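Local coordinates for protein X-PRO dipeptidase (Streptococcus pyogenes M1 GAS, PDB 3O5V) that probably hydrolyses Xaa-Pro dipeptides as a manganese-dependent M24B peptidase, of which this chain is the N-terminal creatinase/prolidase domain alone, at residues Q42-V47 against V107-G112; A52-V57 against V89-A94. All coordinates share one frame; numbering follows the deposited sequence.

Contact 1 (Q42-V47 against V107-G112); sequences QLFLFV and VNKFHG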
loop_
_atom_site.group_PDB
_atom_site.type_symbol
_atom_site.label_atom_id
_atom_site.label_comp_id
_atom_site.label_asym_id
_atom_site.label_seq_id
_atom_site.Cartn_x
_atom_site.Cartn_y
_atom_site.Cartn_z
ATOM N N GLN A 42 -3.504 -4.842 10.078
ATOM C CA GLN A 42 -3.060 -4.582 8.705
ATOM C C GLN A 42 -2.593 -3.139 8.474
ATOM O O GLN A 42 -3.162 -2.201 9.020
ATOM C CB GLN A 42 -4.177 -4.936 7.723
ATOM C CG GLN A 42 -4.656 -6.397 7.846
ATOM C CD GLN A 42 -3.582 -7.420 7.469
ATOM O OE1 GLN A 42 -2.694 -7.146 6.656
ATOM N NE2 GLN A 42 -3.676 -8.618 8.054
ATOM N N LEU A 43 -1.571 -2.994 7.635
ATOM C CA LEU A 43 -1.032 -1.702 7.201
ATOM C C LEU A 43 -0.617 -1.852 5.739
ATOM O O LEU A 43 0.169 -2.735 5.429
ATOM C CB LEU A 43 0.191 -1.336 8.052
ATOM C CG LEU A 43 1.105 -0.222 7.539
ATOM C CD1 LEU A 43 0.399 1.136 7.645
ATOM C CD2 LEU A 43 2.426 -0.238 8.305
ATOM N N PHE A 44 -1.153 -1.009 4.849
ATOM C CA PHE A 44 -0.739 -1.004 3.431
ATOM C C PHE A 44 -0.724 0.407 2.866
ATOM O O PHE A 44 -1.598 1.236 3.197
ATOM C CB PHE A 44 -1.669 -1.855 2.531
ATOM C CG PHE A 44 -1.679 -3.323 2.845
ATOM C CD1 PHE A 44 -0.572 -4.126 2.553
ATOM C CD2 PHE A 44 -2.827 -3.922 3.389
ATOM C CE1 PHE A 44 -0.594 -5.503 2.832
ATOM C CE2 PHE A 44 -2.855 -5.284 3.683
ATOM C CZ PHE A 44 -1.742 -6.082 3.397
ATOM N N LEU A 45 0.272 0.686 2.032
ATOM C CA LEU A 45 0.252 1.886 1.194
ATOM C C LEU A 45 0.050 1.497 -0.272
ATOM O O LEU A 45 0.872 0.800 -0.857
ATOM C CB LEU A 45 1.547 2.707 1.357
ATOM C CG LEU A 45 1.660 3.951 0.464
ATOM C CD1 LEU A 45 0.609 5.014 0.840
ATOM C CD2 LEU A 45 3.034 4.568 0.529
ATOM N N PHE A 46 -1.058 1.950 -0.850
ATOM C CA PHE A 46 -1.412 1.623 -2.240
ATOM C C PHE A 46 -1.018 2.783 -3.138
ATOM O O PHE A 46 -1.618 3.870 -3.061
ATOM C CB PHE A 46 -2.922 1.367 -2.348
ATOM C CG PHE A 46 -3.388 0.159 -1.579
ATOM C CD1 PHE A 46 -3.271 -1.123 -2.134
ATOM C CD2 PHE A 46 -3.910 0.292 -0.295
ATOM C CE1 PHE A 46 -3.687 -2.250 -1.421
ATOM C CE2 PHE A 46 -4.341 -0.826 0.426
ATOM C CZ PHE A 46 -4.227 -2.099 -0.133
ATOM N N VAL A 47 -0.007 2.567 -3.973
ATOM C CA VAL A 47 0.436 3.605 -4.914
ATOM C C VAL A 47 0.055 3.220 -6.349
ATOM O O VAL A 47 0.747 2.440 -7.016
ATOM C CB VAL A 47 1.962 3.891 -4.790
ATOM C CG1 VAL A 47 2.373 5.046 -5.690
ATOM C CG2 VAL A 47 2.334 4.176 -3.333
ATOM N N VAL A 107 3.057 -14.624 3.914
ATOM C CA VAL A 107 2.222 -15.388 2.982
ATOM C C VAL A 107 0.720 -15.173 3.224
ATOM O O VAL A 107 -0.059 -15.091 2.268
ATOM C CB VAL A 107 2.599 -16.896 3.006
ATOM C CG1 VAL A 107 1.691 -17.706 2.095
ATOM C CG2 VAL A 107 4.038 -17.055 2.559
ATOM N N ASN A 108 0.317 -15.064 4.484
ATOM C CA ASN A 108 -1.097 -14.805 4.796
ATOM C C ASN A 108 -1.585 -13.467 4.224
ATOM O O ASN A 108 -2.668 -13.411 3.638
ATOM C CB ASN A 108 -1.384 -14.898 6.300
ATOM C CG ASN A 108 -1.799 -16.305 6.741
ATOM O OD1 ASN A 108 -2.182 -17.153 5.925
ATOM N ND2 ASN A 108 -1.725 -16.553 8.041
ATOM N N LYS A 109 -0.774 -12.412 4.371
ATOM C CA LYS A 109 -1.103 -11.091 3.803
ATOM C C LYS A 109 -1.151 -11.135 2.273
ATOM O O LYS A 109 -2.047 -10.537 1.656
ATOM C CB LYS A 109 -0.103 -10.016 4.256
ATOM C CG LYS A 109 -0.211 -9.610 5.702
ATOM C CD LYS A 109 0.732 -8.443 6.013
ATOM C CE LYS A 109 0.750 -8.151 7.502
ATOM N NZ LYS A 109 1.707 -7.056 7.794
ATOM N N PHE A 110 -0.187 -11.836 1.669
ATOM C CA PHE A 110 -0.113 -12.043 0.225
ATOM C C PHE A 110 -1.374 -12.713 -0.306
ATOM O O PHE A 110 -1.981 -12.234 -1.272
ATOM C CB PHE A 110 1.131 -12.877 -0.113
ATOM C CG PHE A 110 1.324 -13.170 -1.580
ATOM C CD1 PHE A 110 1.307 -12.149 -2.537
ATOM C CD2 PHE A 110 1.586 -14.476 -2.001
ATOM C CE1 PHE A 110 1.512 -12.435 -3.897
ATOM C CE2 PHE A 110 1.801 -14.769 -3.353
ATOM C CZ PHE A 110 1.758 -13.744 -4.307
ATOM N N HIS A 111 -1.787 -13.795 0.353
ATOM C CA HIS A 111 -3.045 -14.463 0.008
ATOM C C HIS A 111 -4.284 -13.585 0.250
ATOM O O HIS A 111 -5.204 -13.565 -0.568
ATOM C CB HIS A 111 -3.153 -15.806 0.740
ATOM C CG HIS A 111 -2.220 -16.853 0.213
ATOM N ND1 HIS A 111 -1.900 -17.988 0.926
ATOM C CD2 HIS A 111 -1.530 -16.933 -0.953
ATOM C CE1 HIS A 111 -1.069 -18.731 0.215
ATOM N NE2 HIS A 111 -0.821 -18.111 -0.925
ATOM N N GLY A 112 -4.293 -12.842 1.354
ATOM C CA GLY A 112 -5.327 -11.838 1.604
ATOM C C GLY A 112 -5.476 -10.864 0.444
ATOM O O GLY A 112 -6.588 -10.621 -0.038
HETATM O O HOH W 1 -0.612 -5.408 6.409
HETATM O O HOH W 2 2.211 -4.285 6.763
#
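The Phe44 ring meets Lys109 obliquely, its CZ lying 4.3 Å from Lys109 CD, while one face carries water 1, whose oxygen sits above the ring plane and is displaced toward the rim. The other flat group, the carboxamide of Gln42, turns its oxygen to the lysine: OE1 rests against the methylenes, 3.6 Å from Lys109 CG and nearly as close to CD and CE. Gln42 is bent at its second torsion (chi2 -65°), which brings the amide round to helix 107-114 although its CB sets off alongside. Lys109 leaves the helix with CG beside its own backbone N (chi1 -71°) and runs extended from there; the two side chains lie alongside each other, running opposite ways, and the ammonium group ends near the Leu43 backbone, which it meets only by way of water. Contact with the loop before strand 44-48 is completed through two waters. Water 1 donates to Gln42 OE1 (2.7 Å), accepts from Leu43 N (2.9 Å), and takes a weak bond from Lys109 NZ (3.2 Å). Water 2 links Lys109 NZ (3.0 Å) to Leu43 O (2.9 Å). By donating to water 2, and weakly to water 1, the ammonium probably makes these waters somewhat better donors to Leu43 O and Gln42 OE1. Gln42 and Lys109 remain partly exposed, whereas Phe44 is buried. This is a hydrated join between the loop leading into strand 44-48 and helix 107-114, which comes after strand 97-100 in the chain. Phe44 also packs on Ile86 of helix 82-89 and on Ile21 of strand 19-22; Gln42 lies against Pro82 and Trp83, and its backbone N bonds to Tyr76 OH. On the sheet's far side, Leu43 and Leu45 pack on helix 25-32.

Contact 2 (A52-V57 against V89-A94); sequences APVLFV and VLPNTA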
loop_
_atom_site.group_PDB
_atom_site.type_symbol
_atom_site.label_atom_id
_atom_site.label_comp_id
_atom_site.label_asym_id
_atom_site.label_seq_id
_atom_site.Cartn_x
_atom_site.Cartn_y
_atom_site.Cartn_z
ATOM N N ALA A 52 -4.723 8.902 -7.032
ATOM C CA ALA A 52 -4.141 9.304 -5.746
ATOM C C ALA A 52 -3.677 8.055 -4.992
ATOM O O ALA A 52 -4.310 7.006 -5.092
ATOM C CB ALA A 52 -5.152 10.062 -4.903
ATOM N N PRO A 53 -2.571 8.160 -4.245
ATOM C CA PRO A 53 -2.214 7.021 -3.401
ATOM C C PRO A 53 -3.184 6.916 -2.218
ATOM O O PRO A 53 -3.897 7.890 -1.908
ATOM C CB PRO A 53 -0.803 7.365 -2.935
ATOM C CG PRO A 53 -0.787 8.884 -2.916
ATOM C CD PRO A 53 -1.666 9.316 -4.050
ATOM N N VAL A 54 -3.250 5.740 -1.604
ATOM C CA VAL A 54 -4.159 5.504 -0.484
ATOM C C VAL A 54 -3.427 4.791 0.643
ATOM O O VAL A 54 -2.847 3.711 0.434
ATOM C CB VAL A 54 -5.383 4.656 -0.896
ATOM C CG1 VAL A 54 -6.317 4.439 0.308
ATOM C CG2 VAL A 54 -6.145 5.321 -2.037
ATOM N N LEU A 55 -3.469 5.382 1.840
ATOM C CA LEU A 55 -2.939 4.708 3.014
ATOM C C LEU A 55 -4.061 3.979 3.745
ATOM O O LEU A 55 -5.098 4.579 4.052
ATOM C CB LEU A 55 -2.227 5.682 3.968
ATOM C CG LEU A 55 -1.573 4.980 5.173
ATOM C CD1 LEU A 55 -0.376 4.135 4.756
ATOM C CD2 LEU A 55 -1.165 5.990 6.226
ATOM N N PHE A 56 -3.835 2.699 4.024
ATOM C CA PHE A 56 -4.788 1.857 4.770
ATOM C C PHE A 56 -4.183 1.456 6.116
ATOM O O PHE A 56 -3.110 0.840 6.150
ATOM C CB PHE A 56 -5.133 0.593 3.951
ATOM C CG PHE A 56 -6.162 -0.289 4.618
ATOM C CD1 PHE A 56 -7.513 0.041 4.565
ATOM C CD2 PHE A 56 -5.776 -1.442 5.305
ATOM C CE1 PHE A 56 -8.489 -0.759 5.213
ATOM C CE2 PHE A 56 -6.737 -2.258 5.940
ATOM C CZ PHE A 56 -8.097 -1.903 5.895
ATOM N N VAL A 57 -4.863 1.799 7.217
ATOM C CA VAL A 57 -4.336 1.593 8.571
ATOM C C VAL A 57 -5.409 1.083 9.553
ATOM O O VAL A 57 -6.599 1.195 9.281
ATOM C CB VAL A 57 -3.724 2.929 9.155
ATOM C CG1 VAL A 57 -2.436 3.313 8.420
ATOM C CG2 VAL A 57 -4.741 4.091 9.093
ATOM N N VAL A 89 -13.097 0.496 0.132
ATOM C CA VAL A 89 -12.578 1.882 0.139
ATOM C C VAL A 89 -11.708 2.294 -1.062
ATOM O O VAL A 89 -11.610 3.485 -1.371
ATOM C CB VAL A 89 -11.825 2.248 1.463
ATOM C CG1 VAL A 89 -12.701 1.975 2.671
ATOM C CG2 VAL A 89 -10.466 1.516 1.574
ATOM N N LEU A 90 -11.064 1.329 -1.710
ATOM C CA LEU A 90 -10.152 1.628 -2.816
ATOM C C LEU A 90 -10.926 1.998 -4.092
ATOM O O LEU A 90 -12.015 1.468 -4.321
ATOM C CB LEU A 90 -9.239 0.440 -3.100
ATOM C CG LEU A 90 -8.085 0.122 -2.142
ATOM C CD1 LEU A 90 -7.217 -0.912 -2.783
ATOM C CD2 LEU A 90 -7.246 1.339 -1.849
ATOM N N PRO A 91 -10.360 2.895 -4.925
ATOM C CA PRO A 91 -11.067 3.303 -6.158
ATOM C C PRO A 91 -11.126 2.205 -7.218
ATOM O O PRO A 91 -12.027 2.203 -8.057
ATOM C CB PRO A 91 -10.233 4.482 -6.675
ATOM C CG PRO A 91 -8.859 4.302 -6.032
ATOM C CD PRO A 91 -9.123 3.678 -4.698
ATOM N N ASN A 92 -10.177 1.273 -7.169
ATOM C CA ASN A 92 -9.943 0.338 -8.258
ATOM C C ASN A 92 -9.145 -0.872 -7.774
ATOM O O ASN A 92 -8.159 -0.710 -7.065
ATOM C CB ASN A 92 -9.162 1.061 -9.371
ATOM C CG ASN A 92 -8.976 0.216 -10.603
ATOM O OD1 ASN A 92 -9.688 0.382 -11.596
ATOM N ND2 ASN A 92 -8.012 -0.684 -10.565
ATOM N N THR A 93 -9.565 -2.077 -8.157
ATOM C CA THR A 93 -8.789 -3.286 -7.844
ATOM C C THR A 93 -8.448 -4.099 -9.105
ATOM O O THR A 93 -8.116 -5.281 -9.026
ATOM C CB THR A 93 -9.501 -4.171 -6.784
ATOM O OG1 THR A 93 -10.769 -4.586 -7.291
ATOM C CG2 THR A 93 -9.717 -3.404 -5.479
ATOM N N ALA A 94 -8.489 -3.431 -10.260
ATOM C CA ALA A 94 -8.385 -4.095 -11.567
ATOM C C ALA A 94 -6.982 -4.163 -12.181
ATOM O O ALA A 94 -6.834 -4.639 -13.314
ATOM C CB ALA A 94 -9.388 -3.463 -12.571
#
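Leu90 pushes one methyl, CD2, onto the branched end of Val54: it lies 3.9 Å from Val54 CG1, equally near CB, and 4.1 Å from Val54 CG2, so a single methyl rests against both branches of the valine, the leucine coming in at a slant. Leu90 CB starts off to one side, and CG beside the backbone N (chi1 -74°) swings the branch toward the strand. Next along the loop, the Pro91 ring presents CD to Val54 CG2 at 4.3 Å, a looser touch at the exposed margin. Helix 82-89 ends here, Leu90 being the first residue to leave helical geometry, and the loop leads on to strand 97-100; the contact thus fastens the helix end over strand 54-58 in the mixed sheet of the creatinase/prolidase N-terminal domain, entirely by apolar packing. At the helix end itself Val89 CG2 comes to 4.5 Å from Phe56 CD1, meeting the ring obliquely. Phe46 and Tyr48 of the adjacent strand 44-48 pack against Leu90 as well, Phe74 of strand 73-76 touches both Val54 and Val89, and the Phe56 ring meets that of Tyr76 with the planes nearly parallel.

How the contacts relate
Contacts 1 and 2 fasten different elements to one sheet: strands 44-48 and 54-58 are antiparallel neighbours, probably hydrogen-bonded from Phe44 O to Phe56 N and from Val54 O to Phe46 N, each pair 2.8 Å apart. Contact 2, nested along the chain inside the loop closed by contact 1, is the more buried; methyls and rings alone meet there, where contact 1 adds polar groups and water. Contact 1 is only partly buried, and just ahead of its strand an amide, a lysine and two waters do the work beside one buried aromatic ring. Helix 82-89 bridges them: its end belongs to contact 2, and its Ile86 packs on both Phe44 and Phe56.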